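Local coordinates for protein Myo-inositol dehydrogenase (Corynebacterium glutamicum, PDB 3EUW) that probably oxidises myo-inositol to its 2-keto derivative with NAD+ as the hydride acceptor, at residues A8-G13 with D58-R63; I15-A20 with Q43-A48; D162-S167 with A205-Y210. All coordinates share one frame; numbering follows the deposited sequence.

Contact 1: A8-G13 with D58-R63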
ATOM      1  N   ALA A   8     -14.536  38.994 -12.067  1.00 22.41           N
ATOM      2  CA  ALA A   8     -15.661  39.318 -11.196  1.00 21.16           C
ATOM      3  C   ALA A   8     -16.160  37.984 -10.616  1.00 21.74           C
ATOM      4  O   ALA A   8     -16.341  37.015 -11.354  1.00 21.76           O
ATOM      5  CB  ALA A   8     -16.760  39.992 -11.988  1.00 20.95           C
ATOM      6  N   LEU A   9     -16.377  37.940  -9.304  1.00 21.23           N
ATOM      7  CA  LEU A   9     -16.835  36.726  -8.634  1.00 20.89           C
ATOM      8  C   LEU A   9     -18.242  36.828  -8.053  1.00 23.26           C
ATOM      9  O   LEU A   9     -18.569  37.805  -7.373  1.00 25.76           O
ATOM     10  CB  LEU A   9     -15.864  36.355  -7.510  1.00 20.93           C
ATOM     11  CG  LEU A   9     -16.325  35.257  -6.538  1.00 23.29           C
ATOM     12  CD1 LEU A   9     -16.383  33.920  -7.274  1.00 21.79           C
ATOM     13  CD2 LEU A   9     -15.373  35.176  -5.340  1.00 22.47           C
ATOM     14  N   PHE A  10     -19.067  35.816  -8.325  1.00 20.86           N
ATOM     15  CA  PHE A  10     -20.428  35.766  -7.806  1.00 21.93           C
ATOM     16  C   PHE A  10     -20.533  34.689  -6.727  1.00 22.34           C
ATOM     17  O   PHE A  10     -20.253  33.513  -6.979  1.00 19.91           O
ATOM     18  CB  PHE A  10     -21.422  35.467  -8.930  1.00 22.21           C
ATOM     19  CG  PHE A  10     -21.765  36.661  -9.758  1.00 24.30           C
ATOM     20  CD1 PHE A  10     -22.691  37.583  -9.306  1.00 25.19           C
ATOM     21  CD2 PHE A  10     -21.129  36.889 -10.974  1.00 25.15           C
ATOM     22  CE1 PHE A  10     -22.986  38.720 -10.044  1.00 26.65           C
ATOM     23  CE2 PHE A  10     -21.415  38.030 -11.725  1.00 26.27           C
ATOM     24  CZ  PHE A  10     -22.345  38.946 -11.257  1.00 26.39           C
ATOM     25  N   GLY A  11     -20.937  35.099  -5.528  1.00 22.12           N
ATOM     26  CA  GLY A  11     -21.067  34.169  -4.423  1.00 22.24           C
ATOM     27  C   GLY A  11     -19.927  34.341  -3.437  1.00 23.08           C
ATOM     28  O   GLY A  11     -18.759  34.264  -3.808  1.00 21.96           O
ATOM     29  N   ALA A  12     -20.256  34.589  -2.174  1.00 23.85           N
ATOM     30  CA  ALA A  12     -19.221  34.766  -1.169  1.00 25.67           C
ATOM     31  C   ALA A  12     -19.210  33.548  -0.262  1.00 27.11           C
ATOM     32  O   ALA A  12     -18.549  33.535   0.775  1.00 28.37           O
ATOM     33  CB  ALA A  12     -19.474  36.037  -0.366  1.00 25.01           C
ATOM     34  N   GLY A  13     -19.943  32.520  -0.673  1.00 27.54           N
ATOM     35  CA  GLY A  13     -20.016  31.299   0.102  1.00 28.87           C
ATOM     36  C   GLY A  13     -18.691  30.564   0.168  1.00 30.10           C
ATOM     37  O   GLY A  13     -17.640  31.130  -0.136  1.00 29.15           O
ATOM     38  N   ASP A  58     -26.233  43.734 -11.143  1.00 35.00           N
ATOM     39  CA  ASP A  58     -26.325  44.990 -11.889  1.00 34.53           C
ATOM     40  C   ASP A  58     -25.090  45.837 -11.602  1.00 33.19           C
ATOM     41  O   ASP A  58     -24.532  46.457 -12.501  1.00 33.38           O
ATOM     42  CB  ASP A  58     -27.571  45.777 -11.472  1.00 36.07           C
ATOM     43  CG  ASP A  58     -28.786  45.443 -12.314  1.00 38.15           C
ATOM     44  OD1 ASP A  58     -28.736  44.466 -13.092  1.00 38.97           O
ATOM     45  OD2 ASP A  58     -29.800  46.162 -12.190  1.00 38.86           O
ATOM     46  N   GLU A  59     -24.675  45.860 -10.339  1.00 31.88           N
ATOM     47  CA  GLU A  59     -23.507  46.625  -9.925  1.00 31.37           C
ATOM     48  C   GLU A  59     -22.226  46.038 -10.508  1.00 31.19           C
ATOM     49  O   GLU A  59     -21.253  46.756 -10.707  1.00 31.20           O
ATOM     50  CB  GLU A  59     -23.424  46.672  -8.400  1.00 33.29           C
ATOM     51  CG  GLU A  59     -24.653  47.305  -7.763  1.00 35.80           C
ATOM     52  CD  GLU A  59     -24.676  47.160  -6.254  1.00 37.24           C
ATOM     53  OE1 GLU A  59     -23.844  47.801  -5.575  1.00 38.20           O
ATOM     54  OE2 GLU A  59     -25.525  46.396  -5.750  1.00 37.36           O
ATOM     55  N   VAL A  60     -22.227  44.734 -10.775  1.00 29.01           N
ATOM     56  CA  VAL A  60     -21.068  44.083 -11.371  1.00 27.18           C
ATOM     57  C   VAL A  60     -20.974  44.491 -12.838  1.00 26.15           C
ATOM     58  O   VAL A  60     -19.969  45.028 -13.291  1.00 26.25           O
ATOM     59  CB  VAL A  60     -21.191  42.540 -11.332  1.00 27.94           C
ATOM     60  CG1 VAL A  60     -20.105  41.913 -12.196  1.00 25.07           C
ATOM     61  CG2 VAL A  60     -21.088  42.039  -9.907  1.00 27.18           C
ATOM     62  N   PHE A  61     -22.044  44.221 -13.573  1.00 26.33           N
ATOM     63  CA  PHE A  61     -22.108  44.520 -14.993  1.00 28.72           C
ATOM     64  C   PHE A  61     -22.125  46.012 -15.319  1.00 29.04           C
ATOM     65  O   PHE A  61     -22.193  46.404 -16.487  1.00 27.48           O
ATOM     66  CB  PHE A  61     -23.313  43.807 -15.600  1.00 27.37           C
ATOM     67  CG  PHE A  61     -23.161  42.315 -15.632  1.00 30.85           C
ATOM     68  CD1 PHE A  61     -22.160  41.725 -16.398  1.00 31.33           C
ATOM     69  CD2 PHE A  61     -23.988  41.499 -14.871  1.00 30.51           C
ATOM     70  CE1 PHE A  61     -21.981  40.338 -16.403  1.00 30.84           C
ATOM     71  CE2 PHE A  61     -23.815  40.114 -14.871  1.00 31.19           C
ATOM     72  CZ  PHE A  61     -22.806  39.534 -15.639  1.00 30.44           C
ATOM     73  N   ALA A  62     -22.071  46.840 -14.282  1.00 28.69           N
ATOM     74  CA  ALA A  62     -22.028  48.274 -14.481  1.00 28.06           C
ATOM     75  C   ALA A  62     -20.590  48.605 -14.861  1.00 28.15           C
ATOM     76  O   ALA A  62     -20.336  49.638 -15.472  1.00 28.81           O
ATOM     77  CB  ALA A  62     -22.422  49.012 -13.197  1.00 27.31           C
ATOM     78  N   ARG A  63     -19.658  47.716 -14.507  1.00 26.14           N
ATOM     79  CA  ARG A  63     -18.239  47.920 -14.815  1.00 24.44           C
ATOM     80  C   ARG A  63     -17.999  47.638 -16.289  1.00 24.12           C
ATOM     81  O   ARG A  63     -18.829  47.008 -16.948  1.00 25.18           O
ATOM     82  CB  ARG A  63     -17.346  46.984 -13.981  1.00 23.10           C
ATOM     83  CG  ARG A  63     -17.515  47.098 -12.469  1.00 22.87           C
ATOM     84  CD  ARG A  63     -16.618  46.095 -11.733  1.00 22.70           C
ATOM     85  NE  ARG A  63     -15.195  46.367 -11.922  1.00 21.64           N
ATOM     86  CZ  ARG A  63     -14.444  47.072 -11.083  1.00 20.78           C
ATOM     87  NH1 ARG A  63     -14.979  47.577  -9.980  1.00 23.63           N
ATOM     88  NH2 ARG A  63     -13.161  47.284 -11.347  1.00 17.77           N
TER

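Contact 2: I15-A20 with Q43-A48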
ATOM      1  N   ILE A  15     -17.482  27.949  -1.696  1.00 29.80           N
ATOM      2  CA  ILE A  15     -16.836  27.785  -2.987  1.00 28.52           C
ATOM      3  C   ILE A  15     -16.284  29.149  -3.415  1.00 26.77           C
ATOM      4  O   ILE A  15     -15.195  29.242  -3.988  1.00 25.87           O
ATOM      5  CB  ILE A  15     -17.828  27.216  -4.045  1.00 29.59           C
ATOM      6  CG1 ILE A  15     -17.097  26.953  -5.358  1.00 31.33           C
ATOM      7  CG2 ILE A  15     -18.971  28.166  -4.274  1.00 31.02           C
ATOM      8  CD1 ILE A  15     -16.090  25.827  -5.270  1.00 32.18           C
ATOM      9  N   GLY A  16     -17.023  30.210  -3.098  1.00 26.27           N
ATOM     10  CA  GLY A  16     -16.581  31.553  -3.428  1.00 26.12           C
ATOM     11  C   GLY A  16     -15.249  31.851  -2.761  1.00 26.34           C
ATOM     12  O   GLY A  16     -14.365  32.470  -3.349  1.00 24.92           O
ATOM     13  N   HIS A  17     -15.093  31.395  -1.524  1.00 27.43           N
ATOM     14  CA  HIS A  17     -13.853  31.623  -0.802  1.00 27.84           C
ATOM     15  C   HIS A  17     -12.674  30.946  -1.481  1.00 27.45           C
ATOM     16  O   HIS A  17     -11.574  31.495  -1.511  1.00 29.06           O
ATOM     17  CB  HIS A  17     -13.968  31.126   0.637  1.00 29.43           C
ATOM     18  CG  HIS A  17     -14.568  32.126   1.575  1.00 30.98           C
ATOM     19  ND1 HIS A  17     -15.901  32.478   1.542  1.00 30.72           N
ATOM     20  CD2 HIS A  17     -14.005  32.865   2.561  1.00 29.74           C
ATOM     21  CE1 HIS A  17     -16.133  33.392   2.469  1.00 30.61           C
ATOM     22  NE2 HIS A  17     -15.000  33.644   3.099  1.00 32.00           N
ATOM     23  N   VAL A  18     -12.906  29.752  -2.023  1.00 25.75           N
ATOM     24  CA  VAL A  18     -11.855  29.011  -2.709  1.00 24.22           C
ATOM     25  C   VAL A  18     -11.425  29.735  -3.987  1.00 21.88           C
ATOM     26  O   VAL A  18     -10.243  29.957  -4.216  1.00 23.26           O
ATOM     27  CB  VAL A  18     -12.326  27.583  -3.069  1.00 25.33           C
ATOM     28  CG1 VAL A  18     -11.312  26.908  -3.976  1.00 24.67           C
ATOM     29  CG2 VAL A  18     -12.513  26.774  -1.804  1.00 26.01           C
ATOM     30  N   HIS A  19     -12.385  30.099  -4.823  1.00 20.62           N
ATOM     31  CA  HIS A  19     -12.047  30.802  -6.055  1.00 22.21           C
ATOM     32  C   HIS A  19     -11.333  32.128  -5.768  1.00 21.91           C
ATOM     33  O   HIS A  19     -10.310  32.435  -6.382  1.00 20.82           O
ATOM     34  CB  HIS A  19     -13.305  31.063  -6.878  1.00 22.28           C
ATOM     35  CG  HIS A  19     -13.904  29.829  -7.469  1.00 21.89           C
ATOM     36  ND1 HIS A  19     -13.191  28.971  -8.277  1.00 22.79           N
ATOM     37  CD2 HIS A  19     -15.158  29.324  -7.399  1.00 24.31           C
ATOM     38  CE1 HIS A  19     -13.979  27.993  -8.682  1.00 22.89           C
ATOM     39  NE2 HIS A  19     -15.179  28.183  -8.164  1.00 22.99           N
ATOM     40  N   ALA A  20     -11.872  32.903  -4.831  1.00 22.47           N
ATOM     41  CA  ALA A  20     -11.275  34.190  -4.479  1.00 24.47           C
ATOM     42  C   ALA A  20      -9.824  33.986  -4.085  1.00 24.67           C
ATOM     43  O   ALA A  20      -8.936  34.663  -4.597  1.00 25.11           O
ATOM     44  CB  ALA A  20     -12.053  34.853  -3.317  1.00 23.63           C
ATOM     45  N   GLN A  43     -18.328  41.834   1.569  1.00 35.65           N
ATOM     46  CA  GLN A  43     -17.375  42.850   2.002  1.00 37.60           C
ATOM     47  C   GLN A  43     -16.215  42.196   2.740  1.00 38.33           C
ATOM     48  O   GLN A  43     -15.058  42.547   2.538  1.00 38.85           O
ATOM     49  CB  GLN A  43     -18.074  43.872   2.907  1.00 39.86           C
ATOM     50  CG  GLN A  43     -19.257  44.568   2.241  1.00 40.00           C
ATOM     51  CD  GLN A  43     -20.041  45.472   3.182  1.00 41.33           C
ATOM     52  OE1 GLN A  43     -20.444  45.062   4.275  1.00 41.64           O
ATOM     53  NE2 GLN A  43     -20.272  46.705   2.753  1.00 42.40           N
ATOM     54  N   ARG A  44     -16.541  41.223   3.580  1.00 40.58           N
ATOM     55  CA  ARG A  44     -15.549  40.501   4.367  1.00 41.57           C
ATOM     56  C   ARG A  44     -14.513  39.824   3.469  1.00 40.76           C
ATOM     57  O   ARG A  44     -13.306  39.932   3.693  1.00 40.87           O
ATOM     58  CB  ARG A  44     -16.254  39.443   5.216  1.00 43.91           C
ATOM     59  CG  ARG A  44     -15.464  38.953   6.413  1.00 49.38           C
ATOM     60  CD  ARG A  44     -15.532  39.954   7.553  1.00 53.04           C
ATOM     61  NE  ARG A  44     -16.909  40.360   7.846  1.00 56.17           N
ATOM     62  CZ  ARG A  44     -17.906  39.519   8.117  1.00 57.19           C
ATOM     63  NH1 ARG A  44     -17.694  38.208   8.134  1.00 56.82           N
ATOM     64  NH2 ARG A  44     -19.124  39.991   8.374  1.00 57.44           N
ATOM     65  N   LEU A  45     -14.994  39.119   2.452  1.00 40.45           N
ATOM     66  CA  LEU A  45     -14.113  38.417   1.529  1.00 38.46           C
ATOM     67  C   LEU A  45     -13.367  39.387   0.612  1.00 38.22           C
ATOM     68  O   LEU A  45     -12.192  39.189   0.310  1.00 35.84           O
ATOM     69  CB  LEU A  45     -14.924  37.421   0.697  1.00 36.58           C
ATOM     70  CG  LEU A  45     -14.142  36.531  -0.273  1.00 36.08           C
ATOM     71  CD1 LEU A  45     -13.121  35.707   0.499  1.00 34.53           C
ATOM     72  CD2 LEU A  45     -15.104  35.622  -1.028  1.00 33.59           C
ATOM     73  N   ALA A  46     -14.054  40.441   0.183  1.00 39.46           N
ATOM     74  CA  ALA A  46     -13.464  41.441  -0.699  1.00 42.07           C
ATOM     75  C   ALA A  46     -12.241  42.134  -0.097  1.00 43.48           C
ATOM     76  O   ALA A  46     -11.192  42.222  -0.736  1.00 43.24           O
ATOM     77  CB  ALA A  46     -14.508  42.482  -1.076  1.00 41.19           C
ATOM     78  N   GLU A  47     -12.374  42.631   1.128  1.00 45.22           N
ATOM     79  CA  GLU A  47     -11.267  43.326   1.773  1.00 47.78           C
ATOM     80  C   GLU A  47     -10.087  42.403   2.013  1.00 47.90           C
ATOM     81  O   GLU A  47      -8.947  42.856   2.102  1.00 47.64           O
ATOM     82  CB  GLU A  47     -11.722  43.945   3.097  1.00 50.40           C
ATOM     83  CG  GLU A  47     -12.379  42.967   4.051  1.00 54.14           C
ATOM     84  CD  GLU A  47     -12.798  43.621   5.353  1.00 57.10           C
ATOM     85  OE1 GLU A  47     -11.906  44.088   6.095  1.00 58.74           O
ATOM     86  OE2 GLU A  47     -14.017  43.671   5.630  1.00 58.47           O
ATOM     87  N   ALA A  48     -10.361  41.108   2.107  1.00 48.82           N
ATOM     88  CA  ALA A  48      -9.309  40.123   2.338  1.00 49.57           C
ATOM     89  C   ALA A  48      -8.567  39.816   1.044  1.00 50.26           C
ATOM     90  O   ALA A  48      -7.622  39.025   1.033  1.00 51.01           O
ATOM     91  CB  ALA A  48      -9.907  38.846   2.911  1.00 49.01           C
TER

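Contact 3: D162-S167 with A205-Y210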
ATOM      1  N   ASP A 162     -32.335  21.805   3.981  1.00 33.07           N
ATOM      2  CA  ASP A 162     -32.684  22.827   2.991  1.00 34.93           C
ATOM      3  C   ASP A 162     -31.953  22.643   1.659  1.00 34.46           C
ATOM      4  O   ASP A 162     -32.486  22.978   0.601  1.00 34.17           O
ATOM      5  CB  ASP A 162     -32.403  24.232   3.535  1.00 39.19           C
ATOM      6  CG  ASP A 162     -33.132  24.511   4.842  1.00 45.67           C
ATOM      7  OD1 ASP A 162     -34.272  24.017   5.014  1.00 47.02           O
ATOM      8  OD2 ASP A 162     -32.569  25.235   5.694  1.00 48.85           O
ATOM      9  N   TYR A 163     -30.730  22.120   1.708  1.00 32.91           N
ATOM     10  CA  TYR A 163     -29.972  21.899   0.484  1.00 31.83           C
ATOM     11  C   TYR A 163     -30.558  20.694  -0.245  1.00 30.30           C
ATOM     12  O   TYR A 163     -30.785  20.735  -1.447  1.00 30.45           O
ATOM     13  CB  TYR A 163     -28.492  21.644   0.782  1.00 33.44           C
ATOM     14  CG  TYR A 163     -27.664  21.514  -0.476  1.00 36.99           C
ATOM     15  CD1 TYR A 163     -27.178  22.646  -1.137  1.00 37.31           C
ATOM     16  CD2 TYR A 163     -27.416  20.263  -1.044  1.00 35.35           C
ATOM     17  CE1 TYR A 163     -26.468  22.531  -2.331  1.00 38.90           C
ATOM     18  CE2 TYR A 163     -26.714  20.136  -2.234  1.00 37.89           C
ATOM     19  CZ  TYR A 163     -26.242  21.271  -2.872  1.00 38.38           C
ATOM     20  OH  TYR A 163     -25.542  21.138  -4.046  1.00 39.02           O
ATOM     21  N   ILE A 164     -30.807  19.622   0.495  1.00 29.84           N
ATOM     22  CA  ILE A 164     -31.383  18.420  -0.086  1.00 30.15           C
ATOM     23  C   ILE A 164     -32.696  18.760  -0.784  1.00 30.11           C
ATOM     24  O   ILE A 164     -32.940  18.327  -1.909  1.00 30.54           O
ATOM     25  CB  ILE A 164     -31.658  17.354   0.993  1.00 29.82           C
ATOM     26  CG1 ILE A 164     -30.349  16.953   1.671  1.00 29.11           C
ATOM     27  CG2 ILE A 164     -32.318  16.131   0.369  1.00 29.04           C
ATOM     28  CD1 ILE A 164     -30.525  15.992   2.833  1.00 29.93           C
ATOM     29  N   ALA A 165     -33.528  19.551  -0.112  1.00 29.02           N
ATOM     30  CA  ALA A 165     -34.831  19.949  -0.642  1.00 28.17           C
ATOM     31  C   ALA A 165     -34.785  20.468  -2.078  1.00 27.10           C
ATOM     32  O   ALA A 165     -35.617  20.097  -2.900  1.00 26.79           O
ATOM     33  CB  ALA A 165     -35.461  20.998   0.266  1.00 27.19           C
ATOM     34  N   GLY A 166     -33.820  21.325  -2.381  1.00 25.19           N
ATOM     35  CA  GLY A 166     -33.738  21.860  -3.729  1.00 24.89           C
ATOM     36  C   GLY A 166     -32.590  21.338  -4.584  1.00 22.54           C
ATOM     37  O   GLY A 166     -32.274  21.937  -5.608  1.00 20.15           O
ATOM     38  N   SER A 167     -31.986  20.221  -4.182  1.00 19.61           N
ATOM     39  CA  SER A 167     -30.858  19.642  -4.916  1.00 17.92           C
ATOM     40  C   SER A 167     -31.242  18.947  -6.227  1.00 16.69           C
ATOM     41  O   SER A 167     -30.400  18.752  -7.102  1.00 16.05           O
ATOM     42  CB  SER A 167     -30.109  18.646  -4.023  1.00 15.96           C
ATOM     43  OG  SER A 167     -30.922  17.518  -3.725  1.00 14.70           O
ATOM     44  N   ALA A 205     -35.027   9.934   2.405  1.00 17.88           N
ATOM     45  CA  ALA A 205     -36.237   9.196   2.062  1.00 21.40           C
ATOM     46  C   ALA A 205     -37.451  10.147   2.131  1.00 22.87           C
ATOM     47  O   ALA A 205     -38.420  10.011   1.383  1.00 22.97           O
ATOM     48  CB  ALA A 205     -36.420   8.018   3.033  1.00 16.55           C
ATOM     49  N   GLU A 206     -37.384  11.110   3.041  1.00 24.80           N
ATOM     50  CA  GLU A 206     -38.453  12.086   3.210  1.00 27.45           C
ATOM     51  C   GLU A 206     -38.671  12.920   1.938  1.00 27.49           C
ATOM     52  O   GLU A 206     -39.789  13.340   1.637  1.00 27.73           O
ATOM     53  CB  GLU A 206     -38.109  12.997   4.401  1.00 30.43           C
ATOM     54  CG  GLU A 206     -38.820  14.348   4.423  1.00 34.96           C
ATOM     55  CD  GLU A 206     -38.423  15.219   5.621  1.00 38.02           C
ATOM     56  OE1 GLU A 206     -37.215  15.322   5.922  1.00 39.51           O
ATOM     57  OE2 GLU A 206     -39.323  15.817   6.253  1.00 37.92           O
ATOM     58  N   PHE A 207     -37.596  13.153   1.194  1.00 26.13           N
ATOM     59  CA  PHE A 207     -37.661  13.937  -0.032  1.00 25.38           C
ATOM     60  C   PHE A 207     -37.798  13.091  -1.295  1.00 25.40           C
ATOM     61  O   PHE A 207     -37.594  13.591  -2.400  1.00 22.70           O
ATOM     62  CB  PHE A 207     -36.412  14.806  -0.158  1.00 26.89           C
ATOM     63  CG  PHE A 207     -36.386  15.965   0.785  1.00 30.00           C
ATOM     64  CD1 PHE A 207     -37.296  17.013   0.646  1.00 30.47           C
ATOM     65  CD2 PHE A 207     -35.464  16.008   1.822  1.00 30.49           C
ATOM     66  CE1 PHE A 207     -37.282  18.089   1.531  1.00 32.67           C
ATOM     67  CE2 PHE A 207     -35.444  17.079   2.710  1.00 32.01           C
ATOM     68  CZ  PHE A 207     -36.351  18.120   2.567  1.00 32.09           C
ATOM     69  N   ASN A 208     -38.146  11.816  -1.141  1.00 25.08           N
ATOM     70  CA  ASN A 208     -38.280  10.943  -2.305  1.00 27.40           C
ATOM     71  C   ASN A 208     -37.013  10.986  -3.157  1.00 24.54           C
ATOM     72  O   ASN A 208     -37.040  11.283  -4.353  1.00 26.09           O
ATOM     73  CB  ASN A 208     -39.486  11.356  -3.144  1.00 29.94           C
ATOM     74  CG  ASN A 208     -40.788  11.132  -2.419  1.00 35.48           C
ATOM     75  OD1 ASN A 208     -41.404  12.069  -1.917  1.00 38.22           O
ATOM     76  ND2 ASN A 208     -41.206   9.875  -2.339  1.00 38.07           N
ATOM     77  N   ASP A 209     -35.902  10.683  -2.506  1.00 21.13           N
ATOM     78  CA  ASP A 209     -34.597  10.673  -3.138  1.00 19.48           C
ATOM     79  C   ASP A 209     -33.912   9.391  -2.627  1.00 18.15           C
ATOM     80  O   ASP A 209     -34.436   8.718  -1.734  1.00 15.89           O
ATOM     81  CB  ASP A 209     -33.843  11.941  -2.715  1.00 17.88           C
ATOM     82  CG  ASP A 209     -32.542  12.143  -3.466  1.00 16.32           C
ATOM     83  OD1 ASP A 209     -32.293  11.441  -4.467  1.00 15.74           O
ATOM     84  OD2 ASP A 209     -31.768  13.026  -3.049  1.00 14.30           O
ATOM     85  N   TYR A 210     -32.758   9.046  -3.187  1.00 15.61           N
ATOM     86  CA  TYR A 210     -32.063   7.835  -2.758  1.00 16.12           C
ATOM     87  C   TYR A 210     -30.804   8.204  -1.992  1.00 15.87           C
ATOM     88  O   TYR A 210     -30.163   9.221  -2.296  1.00 13.85           O
ATOM     89  CB  TYR A 210     -31.655   6.978  -3.970  1.00 17.82           C
ATOM     90  CG  TYR A 210     -32.777   6.605  -4.914  1.00 17.56           C
ATOM     91  CD1 TYR A 210     -33.715   5.638  -4.571  1.00 19.90           C
ATOM     92  CD2 TYR A 210     -32.888   7.217  -6.159  1.00 20.04           C
ATOM     93  CE1 TYR A 210     -34.745   5.284  -5.455  1.00 21.02           C
ATOM     94  CE2 TYR A 210     -33.902   6.878  -7.045  1.00 20.54           C
ATOM     95  CZ  TYR A 210     -34.827   5.911  -6.693  1.00 23.21           C
ATOM     96  OH  TYR A 210     -35.806   5.561  -7.591  1.00 25.62           O
TER
HETATM   97  O   HOH W   1     -29.891  14.948  -3.395  1.00 16.84           O

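Contact 1: A8-G13 with D58-R63
Phe10 and Val60 come together from opposite directions in the Rossmann domain, where the end of the first strand, 5-10, packs against the short helix 57-60 on one side of the parallel sheet. Phe10 leaves its strand with CG beside the backbone N and opposite the carbonyl carbon (chi1 -80°), and the far end of its ring arrives at the valine. Val60 answers with both branches. CG2 sits 3.6 Å from Phe10 CZ, at an oblique angle to the ring, while CG1 divides its contacts: it touches that same Phe10 CZ and also lies 3.9 Å from Ala8 CB, two residues back along the strand. Val60 thus bridges two residues on the same side of the strand, with Leu9 between them turned the other way.

Phe61 joins from beside Val60, its ring plane inclined about 30° to that of Phe10, and its CE2 approaches Phe10 CZ obliquely. Around them, Ile69 of the neighbouring strand and Leu81 of helix 78-87 extend the apolar layer about Phe10. Beyond Phe10 the chain enters Gly11-Ala12-Gly13, which fits the start of the glycine-rich turn of a dinucleotide-binding fold, with Gly13 at the N-cap of the next helix. On the other segment a type I turn follows Val60, closed by Arg63 N to Val60 O at 3.0 Å. At the centre, Phe10 CZ has the CB of Val60 at 3.8 Å and Phe61 CE2 at 4.1 Å.

Contact 2: I15-A20 with Q43-A48
The carbonyl oxygen of Gly16 takes the amide of Ala20 in a regular helical bond, Ala20 N to Gly16 O at 2.9 Å, and it also has Leu45 CD2 4.0 Å away. This is the meeting of helices 14-25 and 39-47, the neighbouring helices of successive beta-alpha-beta units in the Rossmann domain. Their local axes run nearly parallel, 14° apart and 11.0 Å from each other at closest approach.

Leu45 does the work from its side. With CG opposite the backbone N (chi1 -176°), the leucine is directed toward the other helix, and its two methyls favour different partners. CD2 goes toward the backbone of Gly16 and the methyl of the next turn, where Ala20 CB lies 3.9 Å from it. CD1 rests over one face of the His17 ring in a CH-pi contact, 3.9 Å from the ring centroid and displaced toward the rim, so that His17 CD2 is the closest ring atom at 3.6 Å. The imidazole and the leucine cross obliquely. His17 ND1 is bonded to the carbonyl oxygen of Gly13, which can only accept; this bond ties the ring back to its own helix start and limits how the ring can turn.

Gly16 fits the third glycine of a Rossmann GxGxxG pattern. It has no side chain where a CB would point at Leu45, and one methyl of Leu45 can come up to the backbone there. The bonds of Gly16 O and His17 ND1 both stay within the glycine-rich turn and its helix, so the join between the two helices rests on methyl packing and one CH-pi contact.

Contact 3: D162-S167 with A205-Y210
The Phe207 ring carries the backbone of Ala165 over one face: the CA stands 4.0 Å from the ring centroid in a CH-pi contact, 21° off the normal and shifted toward the rim. The methyl of the same residue lies beyond the rim, near CE1 and CZ, with Ala165 CB 3.7 Å from Phe207 CE1. Ile164 approaches obliquely on the same side of the plane, near CD2, and its side chain crosses the phenylalanine at about a right angle. The CG2 branch does the touching, at 3.5 Å from Phe207 CD2; a chi1 of -61° sets this methyl opposite the backbone N, with CG1 beside the backbone N. Ring and helix thus meet through two consecutive residues of helix 161-166, at the surface of the C-terminal domain.

Next to this apolar patch lies a polar bridge. Ser167 OG folds back to donate to Ile164 O at 2.8 Å, tilted 19° from the carbonyl plane, and the same oxygen also receives Ser167 N, so two donors from one residue hold it. A water then spans the gap, donating to Ser167 OG at 2.8 Å and to Asp209 OD2 at 2.7 Å. The other carboxylate oxygen, Asp209 OD1, accepts from Ile170 N in the first turn of helix 169-185, a place where the helix end would probably stabilise its negative charge.

Phe207 lies where helix 202-206 stops. Asn208, with positive phi, is the C-prime residue: Asp209 N reaches Ile204 O and Asn208 N reaches Ala205 O, the paired bonds of a Schellman motif.

Overall arrangement
Contacts 1 and 2 are buried and belong to one Rossmann domain; contact 3 sits at the surface of the C-terminal domain, its centre about 30 Å and 29 Å from the centres of contacts 1 and 2. Contact 2 is nested in the chain loop that contact 1 closes, and the two share the sequence of strand, glycine-rich turn and helix running through 8-20. They pack on different sides of the sheet: Leu9 meets Gly16 and Ala20, while Ala8 and the Phe10 ring reach 58-63. Their chemistry across the gap is apolar, with an imidazole face added in contact 2. Contact 3 combines a ring-on-helix contact with a water bridge to a carboxylate.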